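Local structure of B-type flagellar hook-associated protein 2 (Pseudomonas aeruginosa, 5FHY) at residues R182-S186 with N187-D191; D111-G114 with S115-V118. The protein caps the distal end of the growing flagellar filament, promoting polymerization of flagellin subunits there and preventing their escape, and is essential for motility. All coordinates share one frame; numbering follows the deposited sequence.

Interaction 1 (R182-S186 with N187-D191); sequences RSIAS and NSVSD
Val189 lays its CG1 methyl against the branched side of Ile184, 3.6 Å from Ile184 CG2, the two side chains crossing at about a right angle. Both are buried beta-branched residues, suited to extended backbone, and they meet across a sharp corner: strand 180-184 belongs to a four-stranded sheet, strand 188-190 to a three-stranded one, and the chain directions before and after the bend differ by 114°. The valine methyl CG1 stands beside the backbone N, anti to the carbonyl carbon, and from there also lies only 3.2 Å from Ser186 O, a snug fit of methyl against carbonyl.

The corner itself is an ST turn. Ser186 OG swings to the carbonyl side of its own residue (chi1 163°) and accepts the N-H of Ser188 at 3.1 Å, nearly straight at 168°. A short hydroxyl suits this place because it reaches the amide two residues on. Next to it, the side-chain oxygen OD1 of Asn187 receives the backbone N-H of Ala44, tying the bend to a neighbouring loop. Arg182 curls over its own strand so that NH1 donates to Ser183 O at 3.2 Å, while its NE makes a weak bond to Thr110 O of a second subunit. Within 182-191, then, the short, directional bond to Ser186 OG sets the bend, while the less directional methyl contact packs the two strands across it.

Interaction 2 (D111-G114 with S115-V118); sequences DNSG and SRLV
Asp111 and Arg116 join across the beta hairpin, with a two-residue loop, that links strands 104-111 and 114-121; Asn112 and Ser113 form the corners of its turn. The tight part is a buried salt bridge: Arg116 NH2 lies 2.7 Å from Asp111 OD2, which sits at the guanidinium edge. The hydrogen bond is weak, bent to 127°, and the carboxylate and guanidinium planes stand 69° apart, so the bridge is one-pronged rather than a flat, paired one. A bend at chi3 (74°) turns the long arginine chain back toward the turn. Arg116 NH2 also donates to Gly161 O, and NH1 weakly to Ala163 O, a residue of a sodium site; the two carbonyls help hold the guanidinium in place.

Asp111 OD1 faces the turn and takes weak bonds from the amides of Ser113 and Gly114. Gly114 adopts a backbone shape in which a CB would clash. The looser part is Ser113, whose CB is 4.0 Å from Arg116 NH2. Asn112 points away from the contact, and its OD1 accepts Ser183 N of a third subunit. Arg116 NE is buried with no hydrogen-bonding partner, 4.1 Å from Asp111 OD1.

In the fold
Interactions 1 and 2 each stabilise a sharp reversal or bend of one chain, but in different sheets, their centres 35 Å apart and their nearest atoms about 19 Å. Interaction 2 is the more buried and relies on charge, closing a hairpin between neighbouring strands of one sheet in the Flagellin hook IN motif. Interaction 1, only partly buried and in the FliD C-terminal region, is apolar with one hydroxyl-to-amide bond, and it carries the chain from one sheet to another. Within the assembly such regions meet: the loop of 111-114 in one copy touches strand 180-184 of another, so the segments of both interactions border subunit interfaces.

Interaction 1 (R182-S186 with N187-D191)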
loop_
_atom_site.group_PDB
_atom_site.type_symbol
_atom_site.label_atom_id
_atom_site.label_comp_id
_atom_site.label_asym_id
_atom_site.label_seq_id
_atom_site.Cartn_x
_atom_site.Cartn_y
_atom_site.Cartn_z
ATOM N N ARG B 182 -23.278 -41.824 34.608
ATOM C CA ARG B 182 -23.763 -42.527 33.430
ATOM C C ARG B 182 -22.622 -43.303 32.786
ATOM O O ARG B 182 -21.644 -42.721 32.316
ATOM C CB ARG B 182 -24.375 -41.548 32.424
ATOM C CG ARG B 182 -24.609 -42.117 31.023
ATOM C CD ARG B 182 -25.610 -43.269 31.019
ATOM N NE ARG B 182 -26.629 -43.129 29.979
ATOM C CZ ARG B 182 -26.444 -43.433 28.696
ATOM N NH1 ARG B 182 -25.269 -43.886 28.281
ATOM N NH2 ARG B 182 -27.431 -43.273 27.825
ATOM N N SER B 183 -22.745 -44.623 32.783
ATOM C CA SER B 183 -21.790 -45.465 32.084
ATOM C C SER B 183 -22.082 -45.375 30.594
ATOM O O SER B 183 -23.226 -45.538 30.177
ATOM C CB SER B 183 -21.884 -46.908 32.577
ATOM O OG SER B 183 -21.034 -47.762 31.837
ATOM N N ILE B 184 -21.058 -45.122 29.789
ATOM C CA ILE B 184 -21.283 -44.933 28.362
ATOM C C ILE B 184 -20.519 -45.972 27.543
ATOM O O ILE B 184 -19.346 -46.238 27.793
ATOM C CB ILE B 184 -20.888 -43.506 27.930
ATOM C CG1 ILE B 184 -19.429 -43.209 28.284
ATOM C CG2 ILE B 184 -21.782 -42.484 28.614
ATOM C CD1 ILE B 184 -18.932 -41.879 27.752
ATOM N N ALA B 185 -21.188 -46.548 26.550
ATOM C CA ALA B 185 -20.607 -47.644 25.777
ATOM C C ALA B 185 -19.871 -47.122 24.556
ATOM O O ALA B 185 -19.262 -47.881 23.805
ATOM C CB ALA B 185 -21.682 -48.637 25.363
ATOM N N SER B 186 -19.957 -45.815 24.360
ATOM C CA SER B 186 -19.286 -45.144 23.263
ATOM C C SER B 186 -18.993 -43.711 23.680
ATOM O O SER B 186 -19.650 -43.177 24.573
ATOM C CB SER B 186 -20.146 -45.182 22.001
ATOM O OG SER B 186 -19.705 -44.234 21.046
ATOM N N ASN B 187 -18.010 -43.086 23.045
ATOM C CA ASN B 187 -17.643 -41.723 23.406
ATOM C C ASN B 187 -18.504 -40.723 22.652
ATOM O O ASN B 187 -18.348 -39.509 22.795
ATOM C CB ASN B 187 -16.161 -41.478 23.139
ATOM C CG ASN B 187 -15.271 -42.309 24.036
ATOM O OD1 ASN B 187 -15.537 -42.450 25.229
ATOM N ND2 ASN B 187 -14.210 -42.869 23.470
ATOM N N SER B 188 -19.414 -41.253 21.842
ATOM C CA SER B 188 -20.452 -40.454 21.212
ATOM C C SER B 188 -21.795 -40.864 21.795
ATOM O O SER B 188 -22.367 -41.873 21.389
ATOM C CB SER B 188 -20.452 -40.651 19.697
ATOM O OG SER B 188 -19.345 -40.009 19.096
ATOM N N VAL B 189 -22.303 -40.085 22.741
ATOM C CA VAL B 189 -23.537 -40.450 23.420
ATOM C C VAL B 189 -24.637 -39.431 23.183
ATOM O O VAL B 189 -24.365 -38.263 22.910
ATOM C CB VAL B 189 -23.317 -40.608 24.924
ATOM C CG1 VAL B 189 -22.456 -41.822 25.190
ATOM C CG2 VAL B 189 -22.687 -39.350 25.498
ATOM N N SER B 190 -25.880 -39.882 23.297
ATOM C CA SER B 190 -27.026 -39.025 23.037
ATOM C C SER B 190 -28.155 -39.252 24.031
ATOM O O SER B 190 -28.334 -40.353 24.547
ATOM C CB SER B 190 -27.547 -39.255 21.618
ATOM O OG SER B 190 -26.521 -39.082 20.656
ATOM N N ASP B 191 -28.911 -38.188 24.279
ATOM C CA ASP B 191 -30.075 -38.209 25.159
ATOM C C ASP B 191 -29.777 -38.678 26.592
ATOM O O ASP B 191 -30.662 -39.190 27.278
ATOM C CB ASP B 191 -31.167 -39.089 24.533
ATOM C CG ASP B 191 -31.683 -38.529 23.214
ATOM O OD1 ASP B 191 -31.186 -37.466 22.782
ATOM O OD2 ASP B 191 -32.580 -39.151 22.606
#

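Interaction 2 (D111-G114 with S115-V118)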
loop_
_atom_site.group_PDB
_atom_site.type_symbol
_atom_site.label_atom_id
_atom_site.label_comp_id
_atom_site.label_asym_id
_atom_site.label_seq_id
_atom_site.Cartn_x
_atom_site.Cartn_y
_atom_site.Cartn_z
ATOM N N ASP B 111 9.152 -57.867 16.918
ATOM C CA ASP B 111 9.920 -57.465 18.087
ATOM C C ASP B 111 11.099 -58.413 18.287
ATOM O O ASP B 111 11.500 -59.115 17.361
ATOM C CB ASP B 111 9.029 -57.422 19.336
ATOM C CG ASP B 111 8.425 -58.775 19.685
ATOM O OD1 ASP B 111 8.207 -59.596 18.770
ATOM O OD2 ASP B 111 8.164 -59.015 20.883
ATOM N N ASN B 112 11.662 -58.432 19.489
ATOM C CA ASN B 112 12.827 -59.273 19.749
ATOM C C ASN B 112 12.439 -60.732 19.936
ATOM O O ASN B 112 13.300 -61.607 20.024
ATOM C CB ASN B 112 13.595 -58.777 20.974
ATOM C CG ASN B 112 14.267 -57.444 20.735
ATOM O OD1 ASN B 112 14.543 -57.070 19.596
ATOM N ND2 ASN B 112 14.528 -56.715 21.811
ATOM N N SER B 113 11.135 -60.987 19.995
ATOM C CA SER B 113 10.628 -62.341 20.180
ATOM C C SER B 113 10.271 -62.974 18.841
ATOM O O SER B 113 10.154 -64.194 18.727
ATOM C CB SER B 113 9.395 -62.337 21.090
ATOM O OG SER B 113 9.686 -61.774 22.356
ATOM N N GLY B 114 10.085 -62.129 17.833
ATOM C CA GLY B 114 9.688 -62.586 16.516
ATOM C C GLY B 114 8.635 -61.675 15.917
ATOM O O GLY B 114 8.633 -60.467 16.154
ATOM N N SER B 115 7.745 -62.261 15.125
ATOM C CA SER B 115 6.614 -61.535 14.566
ATOM C C SER B 115 5.326 -62.123 15.134
ATOM O O SER B 115 5.264 -63.309 15.441
ATOM C CB SER B 115 6.613 -61.600 13.037
ATOM O OG SER B 115 7.766 -60.986 12.489
ATOM N N ARG B 116 4.302 -61.293 15.286
ATOM C CA ARG B 116 3.046 -61.744 15.876
ATOM C C ARG B 116 1.869 -61.019 15.250
ATOM O O ARG B 116 2.025 -59.947 14.666
ATOM C CB ARG B 116 3.048 -61.514 17.389
ATOM C CG ARG B 116 2.810 -60.065 17.805
ATOM C CD ARG B 116 2.880 -59.920 19.317
ATOM N NE ARG B 116 4.261 -60.011 19.777
ATOM C CZ ARG B 116 4.625 -60.388 20.996
ATOM N NH1 ARG B 116 3.708 -60.718 21.896
ATOM N NH2 ARG B 116 5.912 -60.438 21.311
ATOM N N LEU B 117 0.683 -61.600 15.379
ATOM C CA LEU B 117 -0.512 -60.960 14.848
ATOM C C LEU B 117 -1.073 -59.989 15.875
ATOM O O LEU B 117 -1.178 -60.315 17.055
ATOM C CB LEU B 117 -1.564 -62.001 14.465
ATOM C CG LEU B 117 -1.278 -62.828 13.210
ATOM C CD1 LEU B 117 -2.115 -64.100 13.197
ATOM C CD2 LEU B 117 -1.514 -62.003 11.954
ATOM N N VAL B 118 -1.423 -58.789 15.421
ATOM C CA VAL B 118 -2.002 -57.778 16.296
ATOM C C VAL B 118 -3.381 -57.423 15.754
ATOM O O VAL B 118 -3.515 -56.954 14.622
ATOM C CB VAL B 118 -1.110 -56.517 16.392
ATOM C CG1 VAL B 118 -1.819 -55.411 17.174
ATOM C CG2 VAL B 118 0.227 -56.859 17.041
#